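Local atomic coordinates of oligogalacturonate-specific porin KdgM (PDB entry 4PR7), a protein that forms a monomeric beta-barrel porin in the outer membrane of Dickeya dadantii, specific for oligogalacturonides and required for full virulence. Residues Ser34-Trp39 with Gly59-Ala64; Tyr91-Arg96 with Tyr111-Lys116. All coordinates share one frame; numbering follows the deposited sequence.

In the fold
Both contacts join neighbouring strands of the 12-stranded antiparallel barrel, and each is partly buried; their centres lie about 15 Å apart. In interaction 1 residues 34-39 and 59-64, on strands 31-41 and 57-69, keep an unbroken antiparallel register, whereas interaction 2, within the hairpin of strands 90-100 and 105-116, loses its central rung to two prolines. Their lumenal chemistry is complementary: interaction 1 presents two glutamates and a lysine, interaction 2 two stacked arginines. They meet inside the barrel, where Glu61 OE2 lies 2.6 Å from Arg92 NH2 in a salt bridge. On the outer surface each touches an octane, interaction 1 through small aliphatic groups and interaction 2 through prolines and tyrosines.

Interaction 1 of 2, residues Ser34-Trp39 with Gly59-Ala64; sequences SSEVKW and GTEVVA. With OCT (N-octane), chain E.
Glu36 and Glu61 form a backbone hydrogen-bonded pair, Glu36 N to Glu61 O and Glu61 N to Glu36 O, between adjacent antiparallel strands of the porin barrel, whose local axes run at 165°. Both side chains point into the lumen, CG trans to the backbone nitrogen (chi1 -175° for Glu36); both are extended beyond CG and cross obliquely, with the carboxylate planes 32° apart. Glu36 OE1 and Glu61 OE1 come within 3.8 Å; a bridging water donates to both, at 2.6 Å from Glu36 OE1 and 2.7 Å from Glu61 OE1, and would be expected to ease the repulsion. Lys38, on a chain extended beyond CG, sets NZ 3.6 Å from Glu61 OE1, a long salt bridge, with a second long one to Glu36 OE1; its stronger partner is Glu83. The other carboxylate oxygens are engaged too, Glu36 OE2 by Arg20 and Glu61 OE2 by Arg92 and Ser81. Such a network probably keeps both glutamates ionised. Ser34 continues this lumenal row, its OG 3.4 Å from Val63 CB and linked through a second water to Glu61 O. The opposite face, with Ser35, Val37, Thr60 and Val62, turns outward, where Val62 CG1 lies 3.8 Å from octane C2.

Interaction 2 of 2, residues Tyr91-Arg96 with Tyr111-Lys116; sequences YRPYLR and YRPYFK. With OCT (N-octane), chain F.
Tyr91 with Phe115 and Leu95 with Tyr111 are doubly hydrogen-bonded antiparallel pairs, and between them the rung of this barrel hairpin is missing because Pro93 and Pro113, which meet there, have no N-H to give. Instead the carbonyl oxygen of Pro93 sits 3.3 Å from Pro113 CD, and the two proline side chains cross at about a right angle, Pro93 CG to Pro113 CG at 4.1 Å. On the lumenal face Arg92 and Arg112 stack their guanidinium groups, with centres 3.7 Å apart and planes at 25°. They reach that position by different routes: Arg112 runs straight from CG to NE, while Arg92 bends at chi3 (-73°). Arg112 NE also makes a weak hydrogen bond of 3.4 Å to Arg92 O, which lies in the plane of the Arg112 guanidinium, at its edge. Arg92 NH2 is held by Glu61, and Ser81 OG bonds to Arg112 NH2, so the stack is tied to strands 57-69 and 74-85. Paired arginines lining the channel are consistent with a pore for anionic oligogalacturonides. On the outer face Pro93 CB lies 3.8 Å from octane C3. Beside it the Tyr91 and Phe115 rings lie side by side, nearly parallel but slid apart, touching CD2 to CD2 at 3.5 Å, and one face of the Tyr91 ring is covered by Pro93 CD, 3.5 Å above the ring centre.

Interaction 1 of 2, residues Ser34-Trp39 with Gly59-Ala64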
# COMPACT_ATOMS: atom_id res chain seq x y z
N SER A 34 -0.23 11.81 1.24
CA SER A 34 1.09 11.24 0.97
C SER A 34 1.57 11.65 -0.42
O SER A 34 0.77 12.00 -1.30
CB SER A 34 1.05 9.71 1.09
OG SER A 34 0.30 9.16 0.04
N SER A 35 2.88 11.61 -0.58
CA SER A 35 3.53 11.89 -1.84
C SER A 35 4.60 10.81 -2.04
O SER A 35 5.34 10.49 -1.11
CB SER A 35 4.18 13.25 -1.78
OG SER A 35 4.70 13.56 -3.06
N GLU A 36 4.67 10.27 -3.25
CA GLU A 36 5.58 9.17 -3.55
C GLU A 36 6.35 9.43 -4.82
O GLU A 36 5.76 9.66 -5.87
CB GLU A 36 4.82 7.84 -3.71
CG GLU A 36 5.73 6.63 -3.90
CD GLU A 36 5.00 5.30 -3.88
OE1 GLU A 36 3.75 5.31 -4.06
OE2 GLU A 36 5.66 4.24 -3.69
N VAL A 37 7.67 9.37 -4.72
CA VAL A 37 8.53 9.41 -5.89
C VAL A 37 8.94 7.98 -6.21
O VAL A 37 9.22 7.20 -5.30
CB VAL A 37 9.78 10.28 -5.63
CG1 VAL A 37 10.71 10.25 -6.83
CG2 VAL A 37 9.34 11.71 -5.32
N LYS A 38 8.94 7.65 -7.49
CA LYS A 38 9.17 6.28 -7.94
C LYS A 38 10.12 6.31 -9.10
O LYS A 38 10.04 7.21 -9.93
CB LYS A 38 7.88 5.64 -8.44
CG LYS A 38 6.72 5.64 -7.46
CD LYS A 38 5.42 5.25 -8.17
CE LYS A 38 4.28 5.17 -7.18
NZ LYS A 38 3.02 4.62 -7.75
N TRP A 39 11.00 5.32 -9.17
CA TRP A 39 11.90 5.18 -10.29
C TRP A 39 12.20 3.70 -10.56
O TRP A 39 12.21 2.87 -9.64
CB TRP A 39 13.16 6.05 -10.09
CG TRP A 39 14.11 5.77 -8.96
CD1 TRP A 39 15.34 5.16 -9.06
CD2 TRP A 39 13.98 6.16 -7.58
NE1 TRP A 39 15.96 5.11 -7.83
CE2 TRP A 39 15.16 5.73 -6.91
CE3 TRP A 39 12.98 6.81 -6.84
CZ2 TRP A 39 15.36 5.93 -5.53
CZ3 TRP A 39 13.19 7.02 -5.47
CH2 TRP A 39 14.35 6.57 -4.83
N GLY A 59 8.12 8.54 -11.79
CA GLY A 59 6.77 9.03 -11.58
C GLY A 59 6.58 9.57 -10.19
O GLY A 59 7.39 9.32 -9.30
N THR A 60 5.48 10.30 -10.02
CA THR A 60 5.14 10.91 -8.75
C THR A 60 3.66 10.70 -8.49
O THR A 60 2.84 11.09 -9.32
CB THR A 60 5.46 12.42 -8.75
OG1 THR A 60 6.88 12.60 -8.73
CG2 THR A 60 4.88 13.09 -7.51
N GLU A 61 3.33 10.11 -7.36
CA GLU A 61 1.94 9.94 -6.98
C GLU A 61 1.67 10.71 -5.71
O GLU A 61 2.51 10.72 -4.81
CB GLU A 61 1.59 8.48 -6.76
CG GLU A 61 0.11 8.26 -6.51
CD GLU A 61 -0.28 6.79 -6.48
OE1 GLU A 61 0.37 6.03 -5.75
OE2 GLU A 61 -1.25 6.43 -7.19
N VAL A 62 0.51 11.36 -5.66
CA VAL A 62 0.01 12.02 -4.47
C VAL A 62 -1.35 11.45 -4.10
O VAL A 62 -2.19 11.23 -4.98
CB VAL A 62 -0.14 13.54 -4.68
CG1 VAL A 62 -0.60 14.21 -3.39
CG2 VAL A 62 1.17 14.16 -5.13
N VAL A 63 -1.57 11.23 -2.81
CA VAL A 63 -2.82 10.65 -2.29
C VAL A 63 -3.41 11.52 -1.18
O VAL A 63 -2.69 11.93 -0.28
CB VAL A 63 -2.59 9.23 -1.74
CG1 VAL A 63 -3.91 8.58 -1.37
CG2 VAL A 63 -1.88 8.37 -2.78
N ALA A 64 -4.70 11.83 -1.27
CA ALA A 64 -5.41 12.41 -0.13
C ALA A 64 -6.57 11.51 0.26
O ALA A 64 -7.24 10.93 -0.61
CB ALA A 64 -5.90 13.84 -0.43
C1 OCT E . -0.91 19.32 -4.57
C2 OCT E . -1.22 17.84 -4.46
C3 OCT E . -2.52 17.53 -3.70
C4 OCT E . -3.67 17.21 -4.65
C5 OCT E . -4.68 16.27 -4.01
C6 OCT E . -5.31 16.88 -2.77
C7 OCT E . -6.83 16.72 -2.77
C8 OCT E . -7.43 17.08 -1.42
O HOH W 1 1.55 8.83 -2.41
O HOH W 2 1.54 6.51 -3.36

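Interaction 2 of 2, residues Tyr91-Arg96 with Tyr111-Lys116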
# COMPACT_ATOMS: atom_id res chain seq x y z
N TYR A 91 -5.44 8.29 -12.71
CA TYR A 91 -6.27 8.75 -11.63
C TYR A 91 -6.90 7.53 -10.99
O TYR A 91 -7.53 6.72 -11.67
CB TYR A 91 -7.32 9.71 -12.18
CG TYR A 91 -8.53 9.91 -11.31
CD1 TYR A 91 -8.42 10.43 -10.03
CD2 TYR A 91 -9.81 9.62 -11.79
CE1 TYR A 91 -9.54 10.63 -9.23
CE2 TYR A 91 -10.93 9.81 -11.00
CZ TYR A 91 -10.79 10.32 -9.73
OH TYR A 91 -11.91 10.49 -8.95
N ARG A 92 -6.72 7.39 -9.69
CA ARG A 92 -7.08 6.18 -8.97
C ARG A 92 -7.75 6.47 -7.63
O ARG A 92 -7.13 6.30 -6.59
CB ARG A 92 -5.82 5.33 -8.74
CG ARG A 92 -5.30 4.69 -10.01
CD ARG A 92 -4.33 3.58 -9.71
NE ARG A 92 -3.05 4.09 -9.24
CZ ARG A 92 -2.20 3.43 -8.45
NH1 ARG A 92 -2.49 2.22 -8.01
NH2 ARG A 92 -1.06 3.99 -8.10
N PRO A 93 -9.03 6.87 -7.65
CA PRO A 93 -9.75 7.05 -6.38
C PRO A 93 -10.04 5.71 -5.72
O PRO A 93 -9.98 4.68 -6.39
CB PRO A 93 -11.03 7.76 -6.80
CG PRO A 93 -11.29 7.27 -8.18
CD PRO A 93 -9.93 7.02 -8.80
N TYR A 94 -10.31 5.69 -4.42
CA TYR A 94 -10.61 4.42 -3.76
C TYR A 94 -11.53 4.51 -2.55
O TYR A 94 -11.85 5.59 -2.07
CB TYR A 94 -9.31 3.72 -3.36
CG TYR A 94 -8.52 4.41 -2.29
CD1 TYR A 94 -7.46 5.27 -2.62
CD2 TYR A 94 -8.79 4.18 -0.96
CE1 TYR A 94 -6.71 5.89 -1.63
CE2 TYR A 94 -8.06 4.80 0.04
CZ TYR A 94 -7.01 5.63 -0.29
OH TYR A 94 -6.29 6.22 0.74
N LEU A 95 -11.96 3.36 -2.08
CA LEU A 95 -12.76 3.27 -0.88
C LEU A 95 -12.33 2.03 -0.16
O LEU A 95 -12.52 0.94 -0.66
CB LEU A 95 -14.25 3.20 -1.21
CG LEU A 95 -15.19 3.27 0.00
CD1 LEU A 95 -15.13 4.62 0.71
CD2 LEU A 95 -16.61 2.98 -0.43
N ARG A 96 -11.74 2.21 1.02
CA ARG A 96 -11.28 1.10 1.83
C ARG A 96 -12.13 0.97 3.10
O ARG A 96 -12.22 1.90 3.89
CB ARG A 96 -9.79 1.27 2.22
CG ARG A 96 -9.26 0.15 3.12
CD ARG A 96 -7.79 -0.14 2.85
NE ARG A 96 -7.05 1.10 2.87
CZ ARG A 96 -5.87 1.30 2.31
NH1 ARG A 96 -5.32 2.50 2.40
NH2 ARG A 96 -5.22 0.32 1.69
N TYR A 111 -11.84 -1.07 -2.89
CA TYR A 111 -12.14 -0.95 -4.32
C TYR A 111 -11.39 0.25 -4.88
O TYR A 111 -11.56 1.35 -4.37
CB TYR A 111 -13.66 -0.78 -4.53
CG TYR A 111 -14.10 -0.44 -5.95
CD1 TYR A 111 -13.87 -1.33 -7.01
CD2 TYR A 111 -14.78 0.75 -6.23
CE1 TYR A 111 -14.28 -1.01 -8.30
CE2 TYR A 111 -15.20 1.06 -7.52
CZ TYR A 111 -14.95 0.18 -8.54
OH TYR A 111 -15.36 0.50 -9.80
N ARG A 112 -10.60 0.05 -5.94
CA ARG A 112 -9.81 1.13 -6.52
C ARG A 112 -9.84 1.16 -8.06
O ARG A 112 -8.99 0.56 -8.70
CB ARG A 112 -8.36 1.03 -6.01
CG ARG A 112 -7.55 2.30 -6.23
CD ARG A 112 -6.13 2.17 -5.72
NE ARG A 112 -5.48 3.48 -5.64
CZ ARG A 112 -4.19 3.67 -5.34
NH1 ARG A 112 -3.39 2.64 -5.10
NH2 ARG A 112 -3.70 4.90 -5.30
N PRO A 113 -10.82 1.87 -8.66
CA PRO A 113 -10.75 2.03 -10.11
C PRO A 113 -9.49 2.79 -10.58
O PRO A 113 -8.83 3.45 -9.78
CB PRO A 113 -12.04 2.79 -10.45
CG PRO A 113 -12.46 3.46 -9.19
CD PRO A 113 -11.94 2.62 -8.06
N TYR A 114 -9.13 2.64 -11.85
CA TYR A 114 -8.00 3.39 -12.41
C TYR A 114 -8.39 3.90 -13.78
O TYR A 114 -9.10 3.22 -14.52
CB TYR A 114 -6.70 2.55 -12.44
CG TYR A 114 -6.73 1.31 -13.32
CD1 TYR A 114 -6.50 1.38 -14.68
CD2 TYR A 114 -6.98 0.04 -12.77
CE1 TYR A 114 -6.52 0.25 -15.49
CE2 TYR A 114 -7.01 -1.11 -13.56
CZ TYR A 114 -6.77 -1.00 -14.91
OH TYR A 114 -6.80 -2.12 -15.72
N PHE A 115 -7.94 5.11 -14.09
CA PHE A 115 -8.16 5.72 -15.40
C PHE A 115 -6.79 6.21 -15.85
O PHE A 115 -6.23 7.11 -15.22
CB PHE A 115 -9.16 6.88 -15.28
CG PHE A 115 -10.50 6.49 -14.66
CD1 PHE A 115 -11.58 6.13 -15.46
CD2 PHE A 115 -10.68 6.52 -13.28
CE1 PHE A 115 -12.81 5.80 -14.90
CE2 PHE A 115 -11.91 6.19 -12.72
CZ PHE A 115 -12.98 5.83 -13.53
N LYS A 116 -6.23 5.62 -16.90
CA LYS A 116 -4.81 5.81 -17.25
C LYS A 116 -4.52 6.19 -18.72
O LYS A 116 -5.08 5.60 -19.65
CB LYS A 116 -4.01 4.55 -16.91
CG LYS A 116 -4.49 3.28 -17.60
CD LYS A 116 -3.38 2.23 -17.69
CE LYS A 116 -2.84 1.86 -16.31
NZ LYS A 116 -2.15 0.54 -16.33
C1 OCT F . -12.67 11.10 -5.93
C2 OCT F . -12.97 10.93 -4.45
C3 OCT F . -12.94 9.45 -4.05
C4 OCT F . -14.18 8.66 -4.50
C5 OCT F . -14.20 7.28 -3.84
C6 OCT F . -15.35 6.41 -4.34
C7 OCT F . -15.01 5.69 -5.64
C8 OCT F . -13.93 4.65 -5.45